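Local coordinates for protein Dot/Icm T4SS effector (PDB 6VVE) that acts as a Legionella pneumophila effector kinase that is activated by host inositol hexakisphosphate and binds adenine nucleotide together with manganese, at residues G79-T83 with K94-G98; D72-L76 with V84-T88; K4-V9 with P45-V49; H17-E21 with E106-L110. One frame throughout, in Å; residues are numbered along the deposited sequence. Where two conformers were deposited one is given.

Contact 1: G79-T83 with K94-G98; sequences GEQGT and KVSRG. With ADP (adenosine-5'-diphosphate), chain C.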
# COMPACT_ATOMS: atom_id res chain seq x y z
N GLY A 79 -16.46 -3.34 6.66
CA GLY A 79 -15.92 -4.59 6.18
C GLY A 79 -16.07 -5.70 7.20
O GLY A 79 -16.97 -5.66 8.04
N GLU A 80 -15.19 -6.70 7.14
CA GLU A 80 -15.25 -7.79 8.10
C GLU A 80 -14.72 -7.38 9.46
O GLU A 80 -15.26 -7.81 10.49
CB GLU A 80 -14.46 -9.00 7.58
CG GLU A 80 -15.12 -9.73 6.41
CD GLU A 80 -16.42 -10.40 6.81
OE1 GLU A 80 -16.56 -10.80 7.98
OE2 GLU A 80 -17.32 -10.51 5.94
N GLN A 81 -13.70 -6.53 9.49
CA GLN A 81 -12.96 -6.25 10.71
C GLN A 81 -13.10 -4.82 11.21
O GLN A 81 -12.33 -4.40 12.08
CB GLN A 81 -11.47 -6.57 10.50
CG GLN A 81 -11.09 -8.01 10.78
CD GLN A 81 -11.22 -8.37 12.25
OE1 GLN A 81 -11.67 -7.57 13.06
NE2 GLN A 81 -10.80 -9.59 12.60
N GLY A 82 -14.06 -4.06 10.70
CA GLY A 82 -14.24 -2.71 11.22
C GLY A 82 -15.33 -1.96 10.50
O GLY A 82 -15.93 -2.44 9.54
N THR A 83 -15.58 -0.75 11.01
CA THR A 83 -16.51 0.21 10.42
C THR A 83 -15.77 1.52 10.24
O THR A 83 -15.02 1.94 11.12
CB THR A 83 -17.74 0.41 11.31
OG1 THR A 83 -18.37 -0.85 11.56
CG2 THR A 83 -18.74 1.35 10.64
N LYS A 94 -11.62 4.75 11.29
CA LYS A 94 -11.94 3.33 11.29
C LYS A 94 -11.89 2.78 12.71
O LYS A 94 -10.93 3.02 13.45
CB LYS A 94 -10.98 2.55 10.39
CG LYS A 94 -11.26 1.06 10.30
CD LYS A 94 -10.52 0.43 9.13
CE LYS A 94 -10.69 -1.08 9.10
NZ LYS A 94 -10.02 -1.68 7.91
N VAL A 95 -12.93 2.04 13.09
CA VAL A 95 -13.02 1.39 14.39
C VAL A 95 -12.92 -0.11 14.14
O VAL A 95 -13.85 -0.73 13.60
CB VAL A 95 -14.32 1.74 15.12
CG1 VAL A 95 -14.48 0.88 16.37
CG2 VAL A 95 -14.35 3.21 15.48
N SER A 96 -11.79 -0.70 14.53
CA SER A 96 -11.58 -2.12 14.32
C SER A 96 -12.24 -2.95 15.42
O SER A 96 -12.50 -2.46 16.53
CB SER A 96 -10.09 -2.44 14.26
OG SER A 96 -9.87 -3.84 14.23
N ARG A 97 -12.51 -4.21 15.10
CA ARG A 97 -13.14 -5.14 16.03
C ARG A 97 -12.14 -5.83 16.95
O ARG A 97 -12.55 -6.63 17.80
CB ARG A 97 -13.94 -6.19 15.26
CG ARG A 97 -15.23 -5.67 14.66
CD ARG A 97 -15.97 -6.75 13.85
NE ARG A 97 -16.21 -7.96 14.64
CZ ARG A 97 -15.56 -9.11 14.48
NH1 ARG A 97 -14.61 -9.23 13.56
NH2 ARG A 97 -15.85 -10.15 15.25
N GLY A 98 -10.84 -5.55 16.81
CA GLY A 98 -9.84 -6.22 17.61
C GLY A 98 -9.59 -5.55 18.95
O GLY A 98 -9.94 -4.39 19.17
PB ADP C . -12.28 -4.07 4.13
O1B ADP C . -11.71 -4.66 2.86
O2B ADP C . -13.77 -3.86 4.09
O3B ADP C . -11.78 -4.73 5.41
PA ADP C . -12.14 -1.45 5.21
O1A ADP C . -10.92 -0.61 5.51
O2A ADP C . -12.89 -2.10 6.34
O3A ADP C . -11.65 -2.58 4.18
O5' ADP C . -13.15 -0.51 4.40
C5' ADP C . -14.52 -0.83 4.26
C4' ADP C . -15.20 0.22 3.42
O4' ADP C . -15.12 1.52 4.02
C3' ADP C . -14.60 0.35 2.00
O3' ADP C . -15.19 -0.51 1.06
C2' ADP C . -14.85 1.84 1.67
O2' ADP C . -16.08 1.99 0.98
C1' ADP C . -14.90 2.54 3.04
N9 ADP C . -13.61 3.22 3.24
C8 ADP C . -12.53 2.67 3.83
N7 ADP C . -11.49 3.55 3.85
C5 ADP C . -11.92 4.68 3.27
C6 ADP C . -11.34 6.00 2.96
N6 ADP C . -10.07 6.27 3.32
N1 ADP C . -12.11 6.92 2.34
C2 ADP C . -13.39 6.65 1.99
N3 ADP C . -13.98 5.46 2.24
C4 ADP C . -13.31 4.46 2.86
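Residues Gly82 and Thr83 pair antiparallel with Ser96 and Val95, Gly82–Ser96 as a non-hydrogen-bonded pair and Thr83–Val95 as a hydrogen-bonded one. Val95 N gives Thr83 O a nearly straight bond of 2.9 Å, and Thr83 N returns one to Val95 O at 3.1 Å. The strands come close at Gly82, whose CA lies 3.1 Å from Val95 O. Past the paired residues, Gln81 O still takes a 3.0 Å bond from Arg97 N, which sits well above the carbonyl plane. Ser96 OG adds a weak bond to the same oxygen. This hydroxyl stands opposite its own backbone N (chi1 172°), and it also accepts from Gly98 N, forming an ST turn. Arg97 crosses the Gln81 side chain at about a right angle, and a bend at chi3 (55°) turns its guanidinium toward Glu80 and Gln81. There NH1 makes a weak bond of 3.4 Å to Glu80 O. Lys94 goes a different way. Its chain is fully extended and ends with NZ 2.8 Å from ADP O1A, on the alpha phosphate. Gly79 CA approaches ADP O2B at 3.1 Å. The sequence from Gly77 to Gly82 fits the glycine-rich loop of protein kinases, and Lys94, on strand 91-96, is placed like the phosphate-binding lysine of the third strand (beta3) in protein kinases. Asp207 forms a salt bridge with Lys94. Strand 91-96 lies between strands 82-88 and 142-146; from the latter, Phe143 and Met145 pack against Lys94.

Contact 2: D72-L76 with V84-T88; sequences DYKEL and VYEKT. With IHP (inositol hexakisphosphate), chain B; ADP (adenosine-5'-diphosphate), chain C.
Val84 O accepts a 2.7 Å bond from Leu76 N, and Val84 CG1 reaches Leu76 CB. The methyls of Val84 also pack against the ribose and base of ADP, with CG2 3.7 Å from ADP O4'. Tyr85 is the non-hydrogen-bonded partner of Glu75. The two side chains run side by side in the same direction, and Glu75 CG lies 3.5 Å from Tyr85 CE1. Lys74 O meets the edge of the Tyr85 ring in its plane. Glu86 N then donates to Lys74 O at 2.9 Å, while a water links Glu86 O to Lys74 N. The Glu86 side chain is extended, with CG opposite the backbone N (chi1 -180°). It crosses Leu76 at about a right angle and ends in a salt bridge, OE1 to Lys74 NZ, of 3.1 Å. Lys87 bends at chi2 (60°) and runs alongside Tyr73, with CE 3.6 Å from Tyr73 OH. Its NZ donates to O31 of inositol hexakisphosphate at 3.0 Å. Thr88 turns CG2 to the same ligand. One short hairpin thus touches nucleotide at one end and polyphosphate at the other. The pairing of Lys87 with phosphate would be strongly electrostatic, whereas Val84 offers ADP an apolar surface.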
# COMPACT_ATOMS: atom_id res chain seq x y z
N ASP A 72 -22.91 9.06 16.16
CA ASP A 72 -23.80 9.54 15.10
C ASP A 72 -22.99 10.08 13.92
O ASP A 72 -23.50 10.88 13.13
CB ASP A 72 -24.74 10.62 15.64
CG ASP A 72 -23.99 11.73 16.35
OD1 ASP A 72 -23.40 12.59 15.66
OD2 ASP A 72 -23.99 11.75 17.60
N TYR A 73 -21.74 9.66 13.80
CA TYR A 73 -20.95 9.99 12.62
C TYR A 73 -21.52 9.27 11.40
O TYR A 73 -22.09 8.18 11.50
CB TYR A 73 -19.49 9.59 12.81
CG TYR A 73 -18.74 10.44 13.82
CD1 TYR A 73 -18.42 11.76 13.54
CD2 TYR A 73 -18.35 9.92 15.04
CE1 TYR A 73 -17.73 12.54 14.45
CE2 TYR A 73 -17.67 10.69 15.96
CZ TYR A 73 -17.36 12.00 15.66
OH TYR A 73 -16.68 12.77 16.57
N LYS A 74 -21.35 9.88 10.23
CA LYS A 74 -21.77 9.25 9.00
C LYS A 74 -20.87 8.05 8.69
O LYS A 74 -19.65 8.12 8.85
CB LYS A 74 -21.74 10.24 7.84
CG LYS A 74 -22.31 9.69 6.54
CD LYS A 74 -22.08 10.66 5.39
CE LYS A 74 -21.68 9.93 4.12
NZ LYS A 74 -20.93 10.82 3.19
N GLU A 75 -21.48 6.96 8.24
CA GLU A 75 -20.77 5.73 7.95
C GLU A 75 -20.33 5.73 6.49
O GLU A 75 -21.17 5.82 5.58
CB GLU A 75 -21.64 4.51 8.25
CG GLU A 75 -21.72 4.17 9.73
CD GLU A 75 -22.96 3.37 10.10
OE1 GLU A 75 -23.87 3.22 9.25
OE2 GLU A 75 -23.02 2.88 11.25
N LEU A 76 -19.02 5.65 6.26
CA LEU A 76 -18.50 5.59 4.91
C LEU A 76 -18.50 4.17 4.37
O LEU A 76 -18.60 3.97 3.15
CB LEU A 76 -17.08 6.16 4.86
CG LEU A 76 -16.94 7.64 5.19
CD1 LEU A 76 -15.47 8.05 5.19
CD2 LEU A 76 -17.73 8.48 4.20
N VAL A 84 -15.99 2.17 9.10
CA VAL A 84 -15.28 3.39 8.73
C VAL A 84 -16.26 4.55 8.73
O VAL A 84 -17.30 4.49 8.05
CB VAL A 84 -14.58 3.26 7.37
CG1 VAL A 84 -13.84 4.55 7.01
CG2 VAL A 84 -13.63 2.07 7.38
N TYR A 85 -15.94 5.59 9.49
CA TYR A 85 -16.79 6.77 9.62
C TYR A 85 -16.14 7.97 8.95
O TYR A 85 -14.94 7.96 8.64
CB TYR A 85 -17.07 7.09 11.09
CG TYR A 85 -17.71 5.96 11.87
CD1 TYR A 85 -19.07 5.71 11.79
CD2 TYR A 85 -16.94 5.14 12.69
CE1 TYR A 85 -19.66 4.68 12.51
CE2 TYR A 85 -17.52 4.11 13.40
CZ TYR A 85 -18.87 3.88 13.31
OH TYR A 85 -19.45 2.86 14.02
N GLU A 86 -16.94 9.01 8.73
CA GLU A 86 -16.45 10.28 8.20
C GLU A 86 -16.30 11.25 9.37
O GLU A 86 -17.29 11.83 9.84
CB GLU A 86 -17.39 10.83 7.14
CG GLU A 86 -16.93 12.15 6.54
CD GLU A 86 -17.90 12.71 5.52
OE1 GLU A 86 -18.66 11.92 4.93
OE2 GLU A 86 -17.89 13.94 5.32
N LYS A 87 -15.07 11.42 9.85
CA LYS A 87 -14.81 12.38 10.91
C LYS A 87 -14.96 13.81 10.39
O LYS A 87 -15.62 14.64 11.01
CB LYS A 87 -13.41 12.15 11.49
CG LYS A 87 -13.06 13.05 12.67
CD LYS A 87 -14.03 12.84 13.83
CE LYS A 87 -13.45 13.37 15.13
NZ LYS A 87 -13.54 14.85 15.24
N THR A 88 -14.33 14.10 9.25
CA THR A 88 -14.48 15.38 8.58
C THR A 88 -14.55 15.12 7.08
O THR A 88 -14.45 13.97 6.62
CB THR A 88 -13.33 16.35 8.90
OG1 THR A 88 -12.11 15.86 8.32
CG2 THR A 88 -13.15 16.48 10.41
C1 IHP B . -9.66 16.73 15.80
C2 IHP B . -10.36 17.44 16.97
C3 IHP B . -10.08 16.74 18.30
C4 IHP B . -8.57 16.62 18.55
C5 IHP B . -7.91 15.80 17.43
C6 IHP B . -8.18 16.41 16.05
O11 IHP B . -9.72 17.56 14.66
P1 IHP B . -10.72 17.15 13.43
O21 IHP B . -10.00 17.33 12.12
O31 IHP B . -11.17 15.72 13.59
O41 IHP B . -11.95 18.06 13.46
O12 IHP B . -11.74 17.44 16.71
P2 IHP B . -12.57 18.86 16.79
O22 IHP B . -11.60 20.01 16.94
O32 IHP B . -13.36 19.03 15.52
O42 IHP B . -13.50 18.82 17.97
O13 IHP B . -10.61 15.44 18.22
P3 IHP B . -11.47 14.82 19.47
O23 IHP B . -11.82 15.93 20.46
O33 IHP B . -12.75 14.21 18.92
O43 IHP B . -10.67 13.75 20.17
O14 IHP B . -8.34 16.00 19.78
P4 IHP B . -7.29 16.73 20.81
O24 IHP B . -7.80 18.09 21.19
O34 IHP B . -5.95 16.90 20.11
O44 IHP B . -7.13 15.89 22.05
O15 IHP B . -6.53 15.77 17.63
P5 IHP B . -5.83 14.35 18.04
O25 IHP B . -4.65 14.62 18.96
O35 IHP B . -6.81 13.46 18.75
O45 IHP B . -5.35 13.66 16.78
O16 IHP B . -7.77 15.49 15.06
P6 IHP B . -6.45 15.85 14.13
O26 IHP B . -6.79 15.66 12.67
O36 IHP B . -6.03 17.28 14.37
O46 IHP B . -5.32 14.92 14.53
PB ADP C . -12.28 -4.07 4.13
O1B ADP C . -11.71 -4.66 2.86
O2B ADP C . -13.77 -3.86 4.09
O3B ADP C . -11.78 -4.73 5.41
PA ADP C . -12.14 -1.45 5.21
O1A ADP C . -10.92 -0.61 5.51
O2A ADP C . -12.89 -2.10 6.34
O3A ADP C . -11.65 -2.58 4.18
O5' ADP C . -13.15 -0.51 4.40
C5' ADP C . -14.52 -0.83 4.26
C4' ADP C . -15.20 0.22 3.42
O4' ADP C . -15.12 1.52 4.02
C3' ADP C . -14.60 0.35 2.00
O3' ADP C . -15.19 -0.51 1.06
C2' ADP C . -14.85 1.84 1.67
O2' ADP C . -16.08 1.99 0.98
C1' ADP C . -14.90 2.54 3.04
N9 ADP C . -13.61 3.22 3.24
C8 ADP C . -12.53 2.67 3.83
N7 ADP C . -11.49 3.55 3.85
C5 ADP C . -11.92 4.68 3.27
C6 ADP C . -11.34 6.00 2.96
N6 ADP C . -10.07 6.27 3.32
N1 ADP C . -12.11 6.92 2.34
C2 ADP C . -13.39 6.65 1.99
N3 ADP C . -13.98 5.46 2.24
C4 ADP C . -13.31 4.46 2.86
O HOH W 1 -19.81 12.21 10.23

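Contact 3: K4-V9 with P45-V49; sequences KINKIV and PMDYV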
# COMPACT_ATOMS: atom_id res chain seq x y z
N LYS A 4 9.85 23.99 5.56
CA LYS A 4 8.76 23.85 6.51
C LYS A 4 9.14 23.05 7.75
O LYS A 4 8.48 23.18 8.78
CB LYS A 4 7.55 23.19 5.83
CG LYS A 4 6.82 24.10 4.84
CD LYS A 4 5.59 23.41 4.24
CE LYS A 4 5.94 22.58 3.02
NZ LYS A 4 4.74 21.91 2.44
N ILE A 5 10.18 22.22 7.67
CA ILE A 5 10.50 21.31 8.78
C ILE A 5 10.61 22.08 10.09
O ILE A 5 9.98 21.72 11.09
CB ILE A 5 11.78 20.52 8.47
CG1 ILE A 5 12.12 19.54 9.60
CG2 ILE A 5 12.96 21.45 8.24
CD1 ILE A 5 11.24 18.32 9.65
N ASN A 6 11.40 23.15 10.10
CA ASN A 6 11.58 23.92 11.32
C ASN A 6 10.30 24.62 11.75
O ASN A 6 10.14 24.93 12.94
CB ASN A 6 12.71 24.92 11.14
CG ASN A 6 14.03 24.25 10.81
OD1 ASN A 6 14.46 24.23 9.65
ND2 ASN A 6 14.67 23.68 11.82
N LYS A 7 9.38 24.88 10.82
CA LYS A 7 8.09 25.45 11.18
C LYS A 7 7.12 24.38 11.66
O LYS A 7 6.30 24.65 12.55
CB LYS A 7 7.50 26.20 9.99
CG LYS A 7 8.37 27.33 9.47
CD LYS A 7 7.67 28.08 8.34
CE LYS A 7 8.46 29.31 7.92
NZ LYS A 7 8.60 30.30 9.03
N ILE A 8 7.20 23.18 11.10
CA ILE A 8 6.30 22.10 11.50
C ILE A 8 6.56 21.69 12.94
O ILE A 8 5.61 21.47 13.71
CB ILE A 8 6.44 20.91 10.54
CG1 ILE A 8 5.91 21.28 9.15
CG2 ILE A 8 5.73 19.69 11.10
CD1 ILE A 8 6.33 20.32 8.04
N VAL A 9 7.84 21.59 13.33
CA VAL A 9 8.16 21.19 14.69
C VAL A 9 7.73 22.24 15.70
O VAL A 9 7.69 21.96 16.91
CB VAL A 9 9.67 20.92 14.82
CG1 VAL A 9 10.07 19.72 13.97
CG2 VAL A 9 10.47 22.14 14.44
N PRO A 45 15.71 17.41 13.62
CA PRO A 45 14.66 17.07 12.65
C PRO A 45 15.27 16.96 11.26
O PRO A 45 16.02 17.83 10.82
CB PRO A 45 13.67 18.24 12.75
CG PRO A 45 14.24 19.20 13.78
CD PRO A 45 15.68 18.84 13.99
N MSE A 46 14.93 15.87 10.56
CA MSE A 46 15.53 15.60 9.26
C MSE A 46 14.53 15.69 8.12
O MSE A 46 14.81 16.32 7.09
CB MSE A 46 16.17 14.21 9.26
CG MSE A 46 17.37 14.07 10.18
SE MSE A 46 18.80 15.36 9.84
CE MSE A 46 18.92 15.13 7.89
N ASP A 47 13.36 15.08 8.28
CA ASP A 47 12.37 15.07 7.21
C ASP A 47 10.99 14.88 7.81
O ASP A 47 10.84 14.55 8.98
CB ASP A 47 12.70 13.98 6.18
CG ASP A 47 12.10 14.25 4.83
OD1 ASP A 47 11.42 15.29 4.67
OD2 ASP A 47 12.32 13.41 3.93
N TYR A 48 9.98 15.08 6.96
CA TYR A 48 8.59 14.98 7.38
C TYR A 48 7.75 14.34 6.27
O TYR A 48 8.15 14.28 5.11
CB TYR A 48 8.01 16.36 7.72
CG TYR A 48 7.99 17.30 6.54
CD1 TYR A 48 9.09 18.10 6.24
CD2 TYR A 48 6.87 17.39 5.71
CE1 TYR A 48 9.08 18.95 5.15
CE2 TYR A 48 6.85 18.24 4.62
CZ TYR A 48 7.96 19.02 4.35
OH TYR A 48 7.94 19.87 3.26
N VAL A 49 6.58 13.84 6.67
CA VAL A 49 5.58 13.35 5.73
C VAL A 49 4.21 13.85 6.19
O VAL A 49 3.96 14.01 7.38
CB VAL A 49 5.57 11.81 5.63
CG1 VAL A 49 6.88 11.32 5.02
CG2 VAL A 49 5.32 11.18 7.00
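Ile8 and Tyr48 make the tight part of this contact. Ile8 CD1 sits over the centre of one face of the Tyr48 ring, 3.8 Å from the ring centroid and only 12° off the normal. This is a CH-pi contact. The Tyr48 ring is carried there by a chi1 of 62°, which sets CG between the backbone N and the carbonyl carbon. Ile5 meets the same ring differently. Its CD1 lies at the edge, near the ring plane, 4.0 Å from Tyr48 CD1. The Ile5 side chain also crosses Pro45, with CG1 3.7 Å from Pro45 CB, and Val9 CG1 touches the same proline carbon at 4.1 Å. Together they seat the N-terminal helix 5-8 on strand 44-53, an outermost strand of a four-stranded antiparallel sheet. Ile8 also packs on Tyr36 and Tyr29 from two other strands of that sheet, so the short helix spans several of its strands. Met46 and Asp47 form a classic beta bulge opposite Arg39, and Asp47 turns away from the helix to a salt bridge with Lys120. The other side of the contact is looser. Lys4 is exposed and reaches Tyr48 chiefly through CE, which lies 3.4 Å from Tyr48 OH. It crosses the tyrosine at about a right angle. No hydrogen bond joins the helix to the strand.

Contact 4: H17-E21 with E106-L110; sequences HYLSE and EEINL. With IHP (inositol hexakisphosphate), chain B.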
# COMPACT_ATOMS: atom_id res chain seq x y z
N HIS A 17 -0.47 11.02 21.67
CA HIS A 17 -1.72 10.41 21.22
C HIS A 17 -1.51 9.33 20.17
O HIS A 17 -2.51 8.78 19.68
CB HIS A 17 -2.65 11.49 20.65
CG HIS A 17 -3.08 12.51 21.64
ND1 HIS A 17 -3.72 13.67 21.28
CD2 HIS A 17 -2.95 12.55 22.99
CE1 HIS A 17 -3.98 14.38 22.37
NE2 HIS A 17 -3.52 13.72 23.42
N TYR A 18 -0.26 9.01 19.82
CA TYR A 18 -0.01 8.08 18.72
C TYR A 18 1.20 7.18 18.96
O TYR A 18 1.20 6.01 18.57
CB TYR A 18 0.18 8.87 17.41
CG TYR A 18 -1.08 9.55 16.93
CD1 TYR A 18 -2.12 8.81 16.38
CD2 TYR A 18 -1.24 10.93 17.04
CE1 TYR A 18 -3.29 9.43 15.94
CE2 TYR A 18 -2.40 11.55 16.60
CZ TYR A 18 -3.42 10.79 16.05
OH TYR A 18 -4.58 11.41 15.63
N LEU A 19 2.23 7.71 19.61
CA LEU A 19 3.48 6.99 19.77
C LEU A 19 3.90 6.98 21.23
O LEU A 19 3.41 7.77 22.04
CB LEU A 19 4.60 7.61 18.91
CG LEU A 19 4.38 7.61 17.40
CD1 LEU A 19 5.41 8.49 16.71
CD2 LEU A 19 4.43 6.20 16.85
N SER A 20 4.82 6.08 21.55
CA SER A 20 5.37 6.02 22.90
C SER A 20 6.10 7.31 23.23
O SER A 20 6.71 7.96 22.37
CB SER A 20 6.33 4.83 23.03
OG SER A 20 7.28 4.85 21.98
N GLU A 21 6.04 7.69 24.51
CA GLU A 21 6.64 8.93 24.98
C GLU A 21 7.62 8.64 26.11
O GLU A 21 7.33 7.82 26.99
CB GLU A 21 5.55 9.89 25.50
CG GLU A 21 5.78 11.35 25.15
CD GLU A 21 5.76 11.59 23.66
OE1 GLU A 21 6.24 12.66 23.21
OE2 GLU A 21 5.26 10.71 22.92
N GLU A 106 0.99 1.27 18.89
CA GLU A 106 2.17 2.12 18.78
C GLU A 106 3.20 1.52 17.83
O GLU A 106 3.82 2.24 17.04
CB GLU A 106 2.79 2.33 20.16
CG GLU A 106 1.93 3.16 21.10
CD GLU A 106 2.54 3.32 22.47
OE1 GLU A 106 3.45 2.54 22.82
OE2 GLU A 106 2.12 4.24 23.20
N GLU A 107 3.38 0.19 17.89
CA GLU A 107 4.35 -0.45 17.00
C GLU A 107 3.90 -0.38 15.55
O GLU A 107 4.70 -0.11 14.65
CB GLU A 107 4.56 -1.91 17.43
CG GLU A 107 5.70 -2.61 16.72
CD GLU A 107 7.05 -2.01 17.06
OE1 GLU A 107 7.15 -1.29 18.07
OE2 GLU A 107 8.02 -2.27 16.31
N ILE A 108 2.61 -0.64 15.29
CA ILE A 108 2.09 -0.49 13.94
C ILE A 108 2.30 0.93 13.45
O ILE A 108 2.73 1.15 12.31
CB ILE A 108 0.60 -0.89 13.90
CG1 ILE A 108 0.46 -2.40 14.07
CG2 ILE A 108 -0.03 -0.43 12.59
CD1 ILE A 108 -0.96 -2.85 14.33
N ASN A 109 1.99 1.92 14.29
CA ASN A 109 2.15 3.32 13.89
C ASN A 109 3.59 3.62 13.49
O ASN A 109 3.83 4.29 12.48
CB ASN A 109 1.72 4.25 15.02
CG ASN A 109 0.20 4.37 15.14
OD1 ASN A 109 -0.54 3.91 14.27
ND2 ASN A 109 -0.25 5.00 16.21
N LEU A 110 4.56 3.13 14.27
CA LEU A 110 5.96 3.36 13.93
C LEU A 110 6.29 2.77 12.56
O LEU A 110 7.00 3.40 11.76
CB LEU A 110 6.86 2.76 15.01
CG LEU A 110 8.32 3.22 15.01
CD1 LEU A 110 8.89 3.15 16.43
CD2 LEU A 110 9.15 2.39 14.06
C1 IHP B . -9.66 16.73 15.80
C2 IHP B . -10.36 17.44 16.97
C3 IHP B . -10.08 16.74 18.30
C4 IHP B . -8.57 16.62 18.55
C5 IHP B . -7.91 15.80 17.43
C6 IHP B . -8.18 16.41 16.05
O11 IHP B . -9.72 17.56 14.66
P1 IHP B . -10.72 17.15 13.43
O21 IHP B . -10.00 17.33 12.12
O31 IHP B . -11.17 15.72 13.59
O41 IHP B . -11.95 18.06 13.46
O12 IHP B . -11.74 17.44 16.71
P2 IHP B . -12.57 18.86 16.79
O22 IHP B . -11.60 20.01 16.94
O32 IHP B . -13.36 19.03 15.52
O42 IHP B . -13.50 18.82 17.97
O13 IHP B . -10.61 15.44 18.22
P3 IHP B . -11.47 14.82 19.47
O23 IHP B . -11.82 15.93 20.46
O33 IHP B . -12.75 14.21 18.92
O43 IHP B . -10.67 13.75 20.17
O14 IHP B . -8.34 16.00 19.78
P4 IHP B . -7.29 16.73 20.81
O24 IHP B . -7.80 18.09 21.19
O34 IHP B . -5.95 16.90 20.11
O44 IHP B . -7.13 15.89 22.05
O15 IHP B . -6.53 15.77 17.63
P5 IHP B . -5.83 14.35 18.04
O25 IHP B . -4.65 14.62 18.96
O35 IHP B . -6.81 13.46 18.75
O45 IHP B . -5.35 13.66 16.78
O16 IHP B . -7.77 15.49 15.06
P6 IHP B . -6.45 15.85 14.13
O26 IHP B . -6.79 15.66 12.67
O36 IHP B . -6.03 17.28 14.37
O46 IHP B . -5.32 14.92 14.53
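Tyr18 and Asn109 carry the one hydrogen bond of this contact. Asn109 ND2 gives a nearly straight bond to Tyr18 O at 2.9 Å. The oxygen lies in the amide plane of Asn109, while the donor is tilted 24° from the carbonyl plane. With chi1 at -77°, Asn109 turns its CG beside its own backbone N and points off the helix to the loop. The other end of the same amide, OD1, accepts from Trp133 N. Both ends of this buried amide are therefore used, which would fix its flip. Leu19 starts away from the helix, but its CD2 swings back to lie 3.8 Å from Asn109 CB. The two side chains cross at a slant. Glu106 is extended beyond CG and reaches along the loop. Its carboxylate stops by Ser20, with OE1 3.7 Å from Ser20 CB, a van der Waals approach. The Tyr18 ring runs the other way, with chi1 -68° setting CG opposite the carbonyl carbon. Its hydroxyl donates to O45 of inositol hexakisphosphate at 2.6 Å, with the oxygen near the ring plane at the edge. His17 grips the same phosphate through its ring nitrogen. ND1 donates to O25 at 2.7 Å, and the oxygen lies at the ring edge, near its plane. Neighbouring Lys136, Lys91 and Arg30 bind the ligand too. The loop thus joins helix 102-121 to the basic pocket for inositol hexakisphosphate, the activator of this kinase.

Contacts 1 and 2 share strand 82-88 and a five-stranded antiparallel sheet. Their centres are 13 Å apart, and they touch through Val95 with Tyr85, Lys94 with Val84, and Thr83 with Glu75. Both reach ADP. Along the chain their segments alternate, as expected of consecutive hairpins. Contact 3 lies about 30 Å from contact 2, centre to centre, on the separate four-stranded sheet, and closes before either hairpin opens. Contact 4 brackets both of them in sequence and alternates with contact 3. Its helix, 102-121, follows strand 91-96. Contacts 2 and 4 lie about 24 Å apart between centres but bind the same inositol hexakisphosphate. This ligand therefore bridges the N-terminal loop and the nucleotide-binding sheet, consistent with activation.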